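Local coordinates for protein nuclear receptor subfamily 0 group B member 1 (Mus musculus, PDB 3F5C) that acts as a transcriptional corepressor, lacking a DNA-binding domain and inhibiting other nuclear receptors by pairing with them, at residues D79-L84 / L189-C194. Numbering follows the deposited sequence.
Sequences DQQLVL and LPGLQC
The all-helical ligand-binding domain of nuclear receptors illustrates how a side-chain amide can hold an interhelical loop against a helix. Here residues 79-84 belong to the start of helix 78-99, while the loop 189-194 connects helix 173-184 to helix 195-216, with a type II beta turn from Leu189 to Leu192 and Cys194 as N-cap of the latter helix. CA atoms pair Gln80 with Leu192 (6.4 Å), Val83 with Gly191 (6.7 Å) and Leu84 with Leu189 (7.4 Å), so the loop passes the helix in the opposite chain direction.

Asp79 OD1 accepts a hydrogen bond from Gln80 NE2 at 2.9 Å, consistent with the amide being held with OE1 toward the loop. Folded back by three successive angles near -60°, Gln80 turns this oxygen to the loop backbone, where Gln193 N donates to Gln80 OE1 at 2.8 Å. Gln193 OE1 meanwhile bonds a basic side chain of the partner receptor (nuclear receptor subfamily 5 group A member 2), so this corner borders the corepressor-target interface. One turn on, Val83 (chi1 t) faces Gly191, whose positive phi of 107° suits the turn; Val83 CG1 comes to 3.6 Å from Leu192 CD2. Leu84 (m,t) lies deeper, beside Phe73 and Ile198; Leu84 CD2 sits 3.9 Å from Leu192 CD2 and 3.7 Å from Leu189 CD1.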
loop_
_atom_site.group_PDB
_atom_site.type_symbol
_atom_site.label_atom_id
_atom_site.label_comp_id
_atom_site.label_asym_id
_atom_site.label_seq_id
_atom_site.Cartn_x
_atom_site.Cartn_y
_atom_site.Cartn_z
ATOM N N ASP B 79 11.402 23.091 7.554
ATOM C CA ASP B 79 12.832 23.329 7.388
ATOM C C ASP B 79 13.464 22.320 6.423
ATOM O O ASP B 79 14.249 22.692 5.545
ATOM C CB ASP B 79 13.561 23.354 8.744
ATOM C CG ASP B 79 13.341 22.096 9.568
ATOM O OD1 ASP B 79 14.298 21.311 9.735
ATOM O OD2 ASP B 79 12.220 21.900 10.073
ATOM N N GLN B 80 13.085 21.052 6.571
ATOM C CA GLN B 80 13.638 19.982 5.755
ATOM C C GLN B 80 13.028 19.937 4.374
ATOM O O GLN B 80 13.741 19.788 3.391
ATOM C CB GLN B 80 13.470 18.652 6.453
ATOM C CG GLN B 80 14.197 18.609 7.782
ATOM C CD GLN B 80 15.701 18.751 7.638
ATOM O OE1 GLN B 80 16.363 17.915 7.019
ATOM N NE2 GLN B 80 16.250 19.807 8.228
ATOM N N GLN B 81 11.710 20.079 4.293
ATOM C CA GLN B 81 11.046 20.228 2.996
ATOM C C GLN B 81 11.704 21.341 2.192
ATOM O O GLN B 81 11.932 21.207 0.998
ATOM C CB GLN B 81 9.560 20.553 3.159
ATOM C CG GLN B 81 8.742 19.457 3.754
ATOM C CD GLN B 81 7.291 19.761 3.648
ATOM O OE1 GLN B 81 6.910 20.748 3.034
ATOM N NE2 GLN B 81 6.460 18.924 4.247
ATOM N N LEU B 82 12.009 22.438 2.867
ATOM C CA LEU B 82 12.525 23.617 2.218
ATOM C C LEU B 82 13.893 23.316 1.638
ATOM O O LEU B 82 14.170 23.683 0.500
ATOM C CB LEU B 82 12.603 24.754 3.220
ATOM C CG LEU B 82 13.018 26.080 2.614
ATOM C CD1 LEU B 82 12.037 26.480 1.539
ATOM C CD2 LEU B 82 13.106 27.135 3.695
ATOM N N VAL B 83 14.743 22.644 2.415
ATOM C CA VAL B 83 16.070 22.255 1.946
ATOM C C VAL B 83 15.984 21.540 0.602
ATOM O O VAL B 83 16.466 22.030 -0.429
ATOM C CB VAL B 83 16.758 21.320 2.948
ATOM C CG1 VAL B 83 18.018 20.741 2.364
ATOM C CG2 VAL B 83 17.089 22.066 4.191
ATOM N N LEU B 84 15.365 20.367 0.629
ATOM C CA LEU B 84 15.236 19.552 -0.556
ATOM C C LEU B 84 14.918 20.420 -1.749
ATOM O O LEU B 84 15.647 20.471 -2.735
ATOM C CB LEU B 84 14.117 18.546 -0.348
ATOM C CG LEU B 84 14.429 17.440 0.653
ATOM C CD1 LEU B 84 13.257 16.514 0.781
ATOM C CD2 LEU B 84 15.640 16.677 0.201
ATOM N N LEU B 189 22.684 16.215 -0.120
ATOM C CA LEU B 189 22.337 17.629 0.027
ATOM C C LEU B 189 22.753 18.163 1.401
ATOM O O LEU B 189 22.489 17.560 2.428
ATOM C CB LEU B 189 20.838 17.859 -0.256
ATOM C CG LEU B 189 20.263 17.369 -1.607
ATOM C CD1 LEU B 189 18.762 17.558 -1.662
ATOM C CD2 LEU B 189 20.909 18.012 -2.841
ATOM N N PRO B 190 23.469 19.278 1.415
ATOM C CA PRO B 190 23.961 19.835 2.677
ATOM C C PRO B 190 22.831 20.530 3.416
ATOM O O PRO B 190 22.063 21.218 2.765
ATOM C CB PRO B 190 24.996 20.870 2.215
ATOM C CG PRO B 190 25.350 20.475 0.805
ATOM C CD PRO B 190 24.080 19.919 0.245
ATOM N N GLY B 191 22.726 20.355 4.733
ATOM C CA GLY B 191 21.657 20.976 5.504
ATOM C C GLY B 191 20.571 20.014 5.977
ATOM O O GLY B 191 19.778 20.337 6.863
ATOM N N LEU B 192 20.530 18.830 5.373
ATOM C CA LEU B 192 19.606 17.777 5.782
ATOM C C LEU B 192 19.906 17.335 7.196
ATOM O O LEU B 192 21.057 17.371 7.647
ATOM C CB LEU B 192 19.712 16.555 4.863
ATOM C CG LEU B 192 19.240 16.735 3.422
ATOM C CD1 LEU B 192 19.314 15.444 2.622
ATOM C CD2 LEU B 192 17.841 17.297 3.401
ATOM N N GLN B 193 18.867 16.910 7.897
ATOM C CA GLN B 193 19.046 16.334 9.216
ATOM C C GLN B 193 18.330 15.004 9.233
ATOM O O GLN B 193 18.417 14.251 10.202
ATOM C CB GLN B 193 18.504 17.272 10.294
ATOM C CG GLN B 193 19.148 18.645 10.251
ATOM C CD GLN B 193 18.433 19.650 11.119
ATOM O OE1 GLN B 193 17.695 19.275 12.034
ATOM N NE2 GLN B 193 18.645 20.941 10.841
ATOM N N CYS B 194 17.642 14.722 8.132
ATOM C CA CYS B 194 16.894 13.484 7.972
ATOM C C CYS B 194 17.576 12.582 6.971
ATOM O O CYS B 194 16.916 11.895 6.206
ATOM C CB CYS B 194 15.472 13.774 7.496
ATOM S SG CYS B 194 15.372 14.872 6.072
#